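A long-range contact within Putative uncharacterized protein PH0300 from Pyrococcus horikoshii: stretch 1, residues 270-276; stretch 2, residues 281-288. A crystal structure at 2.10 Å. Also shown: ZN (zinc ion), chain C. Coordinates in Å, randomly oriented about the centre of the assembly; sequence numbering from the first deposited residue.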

# COMPACT_ATOMS: atom_id res chain seq x y z
N LYS A 270 28.95 13.62 -5.13
CA LYS A 270 29.97 14.44 -5.78
C LYS A 270 29.50 15.90 -5.93
O LYS A 270 28.51 16.32 -5.32
CB LYS A 270 30.33 13.86 -7.15
CG LYS A 270 30.34 12.33 -7.20
CD LYS A 270 30.67 11.79 -8.59
CE LYS A 270 32.12 12.06 -8.98
NZ LYS A 270 32.51 11.39 -10.26
N GLU A 271 30.24 16.68 -6.73
CA GLU A 271 29.80 18.01 -7.14
C GLU A 271 29.76 18.03 -8.65
O GLU A 271 30.69 17.57 -9.31
CB GLU A 271 30.76 19.10 -6.66
CG GLU A 271 30.42 19.66 -5.30
CD GLU A 271 31.08 21.01 -5.02
OE1 GLU A 271 31.89 21.49 -5.86
OE2 GLU A 271 30.79 21.57 -3.94
N CYS A 272 28.69 18.58 -9.20
CA CYS A 272 28.54 18.61 -10.64
C CYS A 272 29.63 19.43 -11.32
O CYS A 272 29.98 20.51 -10.85
CB CYS A 272 27.18 19.16 -11.04
SG CYS A 272 27.10 19.37 -12.80
N LYS A 273 30.15 18.91 -12.43
CA LYS A 273 31.22 19.57 -13.19
C LYS A 273 30.76 20.84 -13.89
O LYS A 273 31.57 21.56 -14.49
CB LYS A 273 31.82 18.61 -14.23
CG LYS A 273 32.51 17.37 -13.64
CD LYS A 273 33.38 16.65 -14.65
CE LYS A 273 34.32 15.67 -13.94
NZ LYS A 273 35.23 14.93 -14.88
N ILE A 274 29.46 21.11 -13.84
CA ILE A 274 28.92 22.28 -14.52
C ILE A 274 28.46 23.35 -13.54
O ILE A 274 28.83 24.52 -13.67
CB ILE A 274 27.76 21.92 -15.48
CG1 ILE A 274 28.28 21.03 -16.60
CG2 ILE A 274 27.16 23.17 -16.08
CD1 ILE A 274 29.49 21.59 -17.29
N CYS A 275 27.66 22.95 -12.56
CA CYS A 275 27.01 23.91 -11.68
C CYS A 275 27.41 23.70 -10.24
O CYS A 275 27.04 24.49 -9.36
CB CYS A 275 25.49 23.76 -11.80
SG CYS A 275 24.84 22.28 -10.94
N ARG A 276 28.15 22.62 -10.00
CA ARG A 276 28.69 22.30 -8.68
C ARG A 276 27.64 21.98 -7.63
O ARG A 276 27.93 21.99 -6.43
CB ARG A 276 29.61 23.42 -8.17
CG ARG A 276 30.96 23.51 -8.91
CD ARG A 276 31.77 24.64 -8.30
NE ARG A 276 30.85 25.66 -7.82
CZ ARG A 276 30.55 26.78 -8.47
NH1 ARG A 276 31.13 27.07 -9.63
NH2 ARG A 276 29.67 27.61 -7.93
N GLY A 281 27.14 10.77 -10.44
CA GLY A 281 27.71 10.96 -11.76
C GLY A 281 28.40 12.30 -11.72
O GLY A 281 28.09 13.13 -10.85
N ASP A 282 29.33 12.53 -12.63
CA ASP A 282 30.14 13.74 -12.56
C ASP A 282 29.40 14.98 -13.08
O ASP A 282 29.63 16.08 -12.58
CB ASP A 282 31.49 13.54 -13.26
CG ASP A 282 31.35 12.90 -14.63
OD1 ASP A 282 30.20 12.74 -15.10
OD2 ASP A 282 32.40 12.58 -15.24
N ILE A 283 28.53 14.80 -14.07
CA ILE A 283 27.60 15.87 -14.47
C ILE A 283 26.21 15.53 -13.95
O ILE A 283 25.81 14.36 -13.95
CB ILE A 283 27.58 16.09 -15.99
CG1 ILE A 283 28.98 16.47 -16.47
CG2 ILE A 283 26.61 17.19 -16.35
CD1 ILE A 283 29.02 16.79 -17.92
N CYS A 284 25.47 16.53 -13.48
CA CYS A 284 24.22 16.23 -12.80
C CYS A 284 23.05 16.02 -13.76
O CYS A 284 23.15 16.30 -14.96
CB CYS A 284 23.92 17.25 -11.70
SG CYS A 284 22.88 18.65 -12.18
N ALA A 285 21.97 15.47 -13.21
CA ALA A 285 20.78 15.12 -13.99
C ALA A 285 20.23 16.34 -14.73
O ALA A 285 20.03 16.30 -15.95
CB ALA A 285 19.71 14.51 -13.09
N PHE A 286 19.98 17.41 -13.98
CA PHE A 286 19.48 18.66 -14.56
C PHE A 286 20.36 19.09 -15.71
O PHE A 286 19.88 19.26 -16.83
CB PHE A 286 19.46 19.75 -13.49
CG PHE A 286 18.90 21.07 -13.96
CD1 PHE A 286 17.53 21.31 -13.92
CD2 PHE A 286 19.74 22.07 -14.41
CE1 PHE A 286 17.01 22.51 -14.33
CE2 PHE A 286 19.23 23.30 -14.82
CZ PHE A 286 17.86 23.52 -14.78
N CYS A 287 21.66 19.23 -15.45
CA CYS A 287 22.62 19.68 -16.46
C CYS A 287 22.71 18.78 -17.68
O CYS A 287 22.82 19.26 -18.80
CB CYS A 287 24.01 19.82 -15.84
SG CYS A 287 24.20 21.36 -15.00
N LYS A 288 22.67 17.46 -17.46
CA LYS A 288 22.70 16.55 -18.60
C LYS A 288 21.42 16.66 -19.43
O LYS A 288 21.48 16.74 -20.65
CB LYS A 288 22.94 15.09 -18.15
CG LYS A 288 24.35 14.85 -17.63
CD LYS A 288 24.57 13.41 -17.17
CE LYS A 288 24.93 12.50 -18.34
NZ LYS A 288 25.10 11.08 -17.91
ZN ZN C . 24.73 20.47 -12.78

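Four cysteine sulfurs, two from each stretch, surround a zinc ion: Cys 275 SG and Cys 287 SG bind ZN at 2.6 and 2.5 Å, and Cys 272 SG and Cys 284 SG lie 2.6 and 2.7 Å from ZN. Cysteine suits this work because its sulfur is a soft, polarizable ligand for zinc.

Cys 272 SG gathers backbone amides. Within its own stretch Cys 272 SG accepts from Ile 274 N at 3.1 Å and, weakly, from Cys 275 N at 3.6 Å, so the chain curls around the sulfur. Across the contact, Cys 284 N gives Cys 272 SG a weak bond at 3.3 Å. In the second stretch Cys 284 sits at the N-cap of the helix that begins at Ala 285, where its SG accepts from Cys 287 N at 3.5 Å, satisfying an amide that has no partner earlier in the helix. In this first turn the CA-to-CB bond of Cys 287 points toward stretch 1.

Neither stretch forms a strand here, yet the backbones approach closely, with Cys 272 CA 4.8 Å from Ile 283 CA. Asp 282 O receives the hydrogen bond from Lys 273 N at 2.9 Å and also a CA-H...O contact from Cys 272 CA at 3.4 Å. Beside this link runs a long salt bridge, Lys 273 NZ to Asp 282 OD2 at 3.7 Å, at a margin where charged groups can remain solvated. Asp 282 OD1 meanwhile accepts a weak bond from Ile 283 N at 2.8 Å.

Isoleucines add apolar cover: Ile 274 CG1 meets Ile 283 CG2 at 4.2 Å, and Ile 274 CG2 reaches Cys 287 SG at 3.6 Å. Gly 281 adopts positive phi, where a CB would jam against the preceding carbonyl oxygen, so glycine fits.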